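Local coordinates for protein 3',5'-cyclic-nucleotide phosphodiesterase 1 (Saccharomyces cerevisiae, PDB 4OJV) that belongs to the class-II phosphodiesterase family of the metallo-hydrolase clan and carries two zinc ions in a mixed alpha/beta fold, at residues R345-A348 and E349-N352; S305-N308 and T309-S313. All coordinates share one frame; numbering follows the deposited sequence.

Contact 1: R345-A348 and E349-N352; sequences RFLA and EERN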
loop_
_atom_site.group_PDB
_atom_site.type_symbol
_atom_site.label_atom_id
_atom_site.label_comp_id
_atom_site.label_asym_id
_atom_site.label_seq_id
_atom_site.Cartn_x
_atom_site.Cartn_y
_atom_site.Cartn_z
ATOM N N ARG A 345 21.024 -4.393 -21.534
ATOM C CA ARG A 345 22.464 -4.578 -21.743
ATOM C C ARG A 345 22.775 -4.937 -23.196
ATOM O O ARG A 345 23.750 -4.433 -23.773
ATOM C CB ARG A 345 23.021 -5.622 -20.782
ATOM C CG ARG A 345 23.127 -5.110 -19.357
ATOM C CD ARG A 345 23.592 -6.203 -18.416
ATOM N NE ARG A 345 23.800 -5.680 -17.067
ATOM C CZ ARG A 345 23.903 -6.431 -15.975
ATOM N NH1 ARG A 345 23.800 -7.751 -16.051
ATOM N NH2 ARG A 345 24.096 -5.859 -14.794
ATOM N N PHE A 346 21.929 -5.781 -23.785
ATOM C CA PHE A 346 22.097 -6.164 -25.188
ATOM C C PHE A 346 21.943 -4.950 -26.102
ATOM O O PHE A 346 22.774 -4.719 -26.990
ATOM C CB PHE A 346 21.099 -7.259 -25.579
ATOM C CG PHE A 346 21.188 -7.667 -27.026
ATOM C CD1 PHE A 346 20.465 -6.984 -28.002
ATOM C CD2 PHE A 346 21.996 -8.732 -27.414
ATOM C CE1 PHE A 346 20.549 -7.351 -29.338
ATOM C CE2 PHE A 346 22.080 -9.106 -28.750
ATOM C CZ PHE A 346 21.358 -8.412 -29.709
ATOM N N LEU A 347 20.891 -4.165 -25.885
ATOM C CA LEU A 347 20.615 -3.008 -26.723
ATOM C C LEU A 347 21.661 -1.910 -26.546
ATOM O O LEU A 347 22.024 -1.239 -27.514
ATOM C CB LEU A 347 19.200 -2.469 -26.487
ATOM C CG LEU A 347 18.038 -3.332 -26.995
ATOM C CD1 LEU A 347 16.721 -2.858 -26.393
ATOM C CD2 LEU A 347 17.964 -3.348 -28.520
ATOM N N ALA A 348 22.167 -1.750 -25.326
ATOM C CA ALA A 348 23.232 -0.785 -25.072
ATOM C C ALA A 348 24.502 -1.163 -25.845
ATOM O O ALA A 348 25.147 -0.294 -26.440
ATOM C CB ALA A 348 23.514 -0.654 -23.582
ATOM N N GLU A 349 24.843 -2.452 -25.833
ATOM C CA GLU A 349 26.004 -2.969 -26.571
ATOM C C GLU A 349 25.826 -2.786 -28.077
ATOM O O GLU A 349 26.764 -2.390 -28.766
ATOM C CB GLU A 349 26.249 -4.445 -26.234
ATOM C CG GLU A 349 27.523 -5.037 -26.832
ATOM C CD GLU A 349 28.742 -4.801 -25.962
ATOM O OE1 GLU A 349 28.834 -5.421 -24.880
ATOM O OE2 GLU A 349 29.618 -4.009 -26.367
ATOM N N GLU A 350 24.624 -3.073 -28.572
ATOM C CA GLU A 350 24.286 -2.932 -29.992
ATOM C C GLU A 350 24.373 -1.471 -30.442
ATOM O O GLU A 350 24.806 -1.183 -31.565
ATOM C CB GLU A 350 22.884 -3.502 -30.244
ATOM C CG GLU A 350 22.383 -3.417 -31.678
ATOM C CD GLU A 350 21.061 -4.137 -31.855
ATOM O OE1 GLU A 350 21.075 -5.376 -32.019
ATOM O OE2 GLU A 350 20.010 -3.464 -31.828
ATOM N N ARG A 351 23.984 -0.560 -29.552
ATOM C CA ARG A 351 24.012 0.884 -29.809
ATOM C C ARG A 351 25.348 1.543 -29.451
ATOM O O ARG A 351 25.473 2.768 -29.535
ATOM C CB ARG A 351 22.883 1.592 -29.050
ATOM C CG ARG A 351 21.476 1.276 -29.533
ATOM C CD ARG A 351 21.119 2.059 -30.786
ATOM N NE ARG A 351 19.754 1.774 -31.217
ATOM C CZ ARG A 351 18.679 2.440 -30.801
ATOM N NH1 ARG A 351 18.799 3.444 -29.938
ATOM N NH2 ARG A 351 17.480 2.102 -31.253
ATOM N N ASN A 352 26.326 0.732 -29.043
ATOM C CA ASN A 352 27.661 1.214 -28.652
ATOM C C ASN A 352 27.624 2.405 -27.683
ATOM O O ASN A 352 28.163 3.469 -27.965
ATOM C CB ASN A 352 28.533 1.534 -29.885
ATOM C CG ASN A 352 28.885 0.300 -30.700
ATOM O OD1 ASN A 352 28.011 -0.359 -31.265
ATOM N ND2 ASN A 352 30.177 -0.004 -30.786
#
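Phe346 O takes the N-H of Glu350 at 2.9 Å, and Leu347 O takes that of Arg351, also at 2.9 Å; with Glu349 N reaching back to Arg345 O at 3.1 Å, these are the last alpha-helical bonds of helix 336-350. The chain then turns out of the helix at Asn352, whose positive phi goes with a Schellman motif, and Asn352 N bonds to Glu349 O at 3.2 Å. Arg351 bends at its second side-chain torsion (chi2 -79°) after laying CB and CG against Leu347 O. Its guanidinium group leaves the helix for helix 297-311, where NH1 is hydrogen-bonded to Asn302 OD1. Arg345, just over one and a half turns earlier, sends NH2 to Ile358 O of strand 357-360. The side-chain packing within the turn is lighter. The Glu350 carboxylate comes in at a slant to the Phe346 ring, the two planes 75° apart, and the closest approach is Phe346 CE1 to Glu350 OE1 at 3.4 Å. The straight Glu350 chain (chi2 174°) carries OE2 beside the Leu347 methyl CD2 at 3.9 Å; its two oxygens thus touch a ring and an aliphatic branch in plain van der Waals packing. Phe346, Glu349 and Glu350 lie on the exposed side, while Ala348 is buried against Ile301, Leu353 and Leu356. Leu347 rests on Pro297 and Ile301 of helix 297-311. The turn closes the helix of a beta-alpha-beta unit, joining strand 321-325 through helix 336-350 to the parallel strand 357-360, outermost in its sheet within this chain.

Contact 2: S305-N308 and T309-S313; sequences SNLN and TLYNS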
loop_
_atom_site.group_PDB
_atom_site.type_symbol
_atom_site.label_atom_id
_atom_site.label_comp_id
_atom_site.label_asym_id
_atom_site.label_seq_id
_atom_site.Cartn_x
_atom_site.Cartn_y
_atom_site.Cartn_z
ATOM N N SER A 305 20.421 6.940 -25.654
ATOM C CA SER A 305 21.141 7.242 -26.896
ATOM C C SER A 305 21.078 8.744 -27.204
ATOM O O SER A 305 22.072 9.339 -27.635
ATOM C CB SER A 305 20.547 6.436 -28.046
ATOM O OG SER A 305 20.902 5.069 -27.942
ATOM N N ASN A 306 19.916 9.362 -26.974
ATOM C CA ASN A 306 19.769 10.805 -27.148
ATOM C C ASN A 306 20.681 11.586 -26.201
ATOM O O ASN A 306 21.362 12.529 -26.622
ATOM C CB ASN A 306 18.310 11.246 -26.997
ATOM C CG ASN A 306 17.416 10.717 -28.105
ATOM O OD1 ASN A 306 17.888 10.243 -29.144
ATOM N ND2 ASN A 306 16.108 10.798 -27.886
ATOM N N LEU A 307 20.722 11.185 -24.931
ATOM C CA LEU A 307 21.642 11.794 -23.981
ATOM C C LEU A 307 23.096 11.623 -24.439
ATOM O O LEU A 307 23.895 12.561 -24.362
ATOM C CB LEU A 307 21.444 11.202 -22.581
ATOM C CG LEU A 307 22.396 11.739 -21.502
ATOM C CD1 LEU A 307 22.265 13.246 -21.313
ATOM C CD2 LEU A 307 22.174 11.011 -20.185
ATOM N N ASN A 308 23.421 10.425 -24.909
ATOM C CA ASN A 308 24.750 10.132 -25.433
ATOM C C ASN A 308 25.143 11.068 -26.579
ATOM O O ASN A 308 26.252 11.611 -26.591
ATOM C CB ASN A 308 24.818 8.681 -25.888
ATOM C CG ASN A 308 26.206 8.276 -26.319
ATOM O OD1 ASN A 308 27.174 8.499 -25.596
ATOM N ND2 ASN A 308 26.308 7.656 -27.489
ATOM N N THR A 309 24.230 11.266 -27.523
ATOM C CA THR A 309 24.472 12.153 -28.659
ATOM C C THR A 309 24.756 13.573 -28.168
ATOM O O THR A 309 25.636 14.254 -28.693
ATOM C CB THR A 309 23.282 12.129 -29.645
ATOM O OG1 THR A 309 23.124 10.800 -30.151
ATOM C CG2 THR A 309 23.503 13.085 -30.814
ATOM N N LEU A 310 24.029 14.015 -27.143
ATOM C CA LEU A 310 24.205 15.369 -26.624
ATOM C C LEU A 310 25.538 15.560 -25.900
ATOM O O LEU A 310 26.199 16.588 -26.074
ATOM C CB LEU A 310 23.014 15.768 -25.738
ATOM C CG LEU A 310 21.700 15.963 -26.504
ATOM C CD1 LEU A 310 20.517 15.845 -25.553
ATOM C CD2 LEU A 310 21.663 17.287 -27.263
ATOM N N TYR A 311 25.943 14.578 -25.097
ATOM C CA TYR A 311 27.264 14.636 -24.470
ATOM C C TYR A 311 28.365 14.594 -25.536
ATOM O O TYR A 311 29.409 15.226 -25.381
ATOM C CB TYR A 311 27.458 13.512 -23.461
ATOM C CG TYR A 311 26.959 13.797 -22.056
ATOM C CD1 TYR A 311 27.413 14.903 -21.337
ATOM C CD2 TYR A 311 26.087 12.914 -21.427
ATOM C CE1 TYR A 311 26.978 15.138 -20.042
ATOM C CE2 TYR A 311 25.650 13.137 -20.132
ATOM C CZ TYR A 311 26.097 14.246 -19.446
ATOM O OH TYR A 311 25.661 14.459 -18.156
ATOM N N ASN A 312 28.126 13.835 -26.603
ATOM C CA ASN A 312 28.973 13.867 -27.799
ATOM C C ASN A 312 30.417 13.427 -27.552
ATOM O O ASN A 312 31.367 14.040 -28.061
ATOM C CB ASN A 312 28.912 15.260 -28.442
ATOM C CG ASN A 312 29.500 15.282 -29.829
ATOM O OD1 ASN A 312 29.372 14.312 -30.569
ATOM N ND2 ASN A 312 30.165 16.380 -30.182
ATOM N N SER A 313 30.580 12.356 -26.785
ATOM C CA SER A 313 31.893 11.770 -26.524
ATOM C C SER A 313 32.070 10.434 -27.233
ATOM O O SER A 313 31.141 9.628 -27.306
ATOM C CB SER A 313 32.096 11.582 -25.017
ATOM O OG SER A 313 33.260 10.829 -24.733
HETATM O O HOH W 1 28.634 10.885 -25.173
HETATM O O HOH W 2 28.576 10.155 -28.210
#
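Thr309 gives Ser305 O two hydrogen bonds, from its backbone N at 2.9 Å and from OG1 at 3.1 Å, and the two donors arrive from opposite faces of the carbonyl plane. The hydroxyl can fold back in this way because a chi1 of -61° turns OG1 over the preceding turn, toward Ser305 O. Ordinary helical bonds follow, Leu310 N to Asn306 O and Tyr311 N to Leu307 O. Asn308 O accepts from Asn312 N at 2.9 Å, and at Asn312, with its positive phi of 63°, the chain leaves the helix. This is the C-terminal end of helix 297-311, part of the connection between the neighbouring parallel strands 273-279 and 321-325. Two waters extend the bonding past the last turn. One accepts from Ser313 N at 2.9 Å and donates to Asn308 OD1 at 2.8 Å; the other lies 2.8 Å from Ser313 O and 3.2 Å from Asn308 O as donor to each. Both have more acceptors within reach than protons, so each may divide its protons among alternative acceptors. The remaining hydroxyls find partners outside these residues: Ser305 OG bonds back to Ile301 O, one turn earlier in the helix, Ser313 OG pairs with Lys315 N, and Tyr311 OH with Ile268 O. Leu307 lies along the Tyr311 side chain, with Leu307 CD1 set 3.6 Å from Tyr311 CE2. Tyr311 also touches Val264 and Leu270, and Leu310 settles on Trp261, Ser262 and Ala265 of helix 256-267.

How the contacts relate
Contacts 1 and 2 form the C-terminal ends of two helices packed against each other, 336-350 and 297-311; the centres of the two contacts are about 14 Å apart. They meet where Arg351 NH1 approaches Ser305 OG at 3.3 Å, a weak hydrogen bond, and Leu353, just past contact 1, touches Ser305 and Asn308 as well as Ala348. Contact 2 comes first along the chain; in sequence, strand 321-325 comes between the two helices. Neither contact supplies a zinc ligand. The nearest link in sequence to the metal site is that strand, which is followed directly by His326, a ligand of one zinc ion together with Asp132, His133 and Asp244.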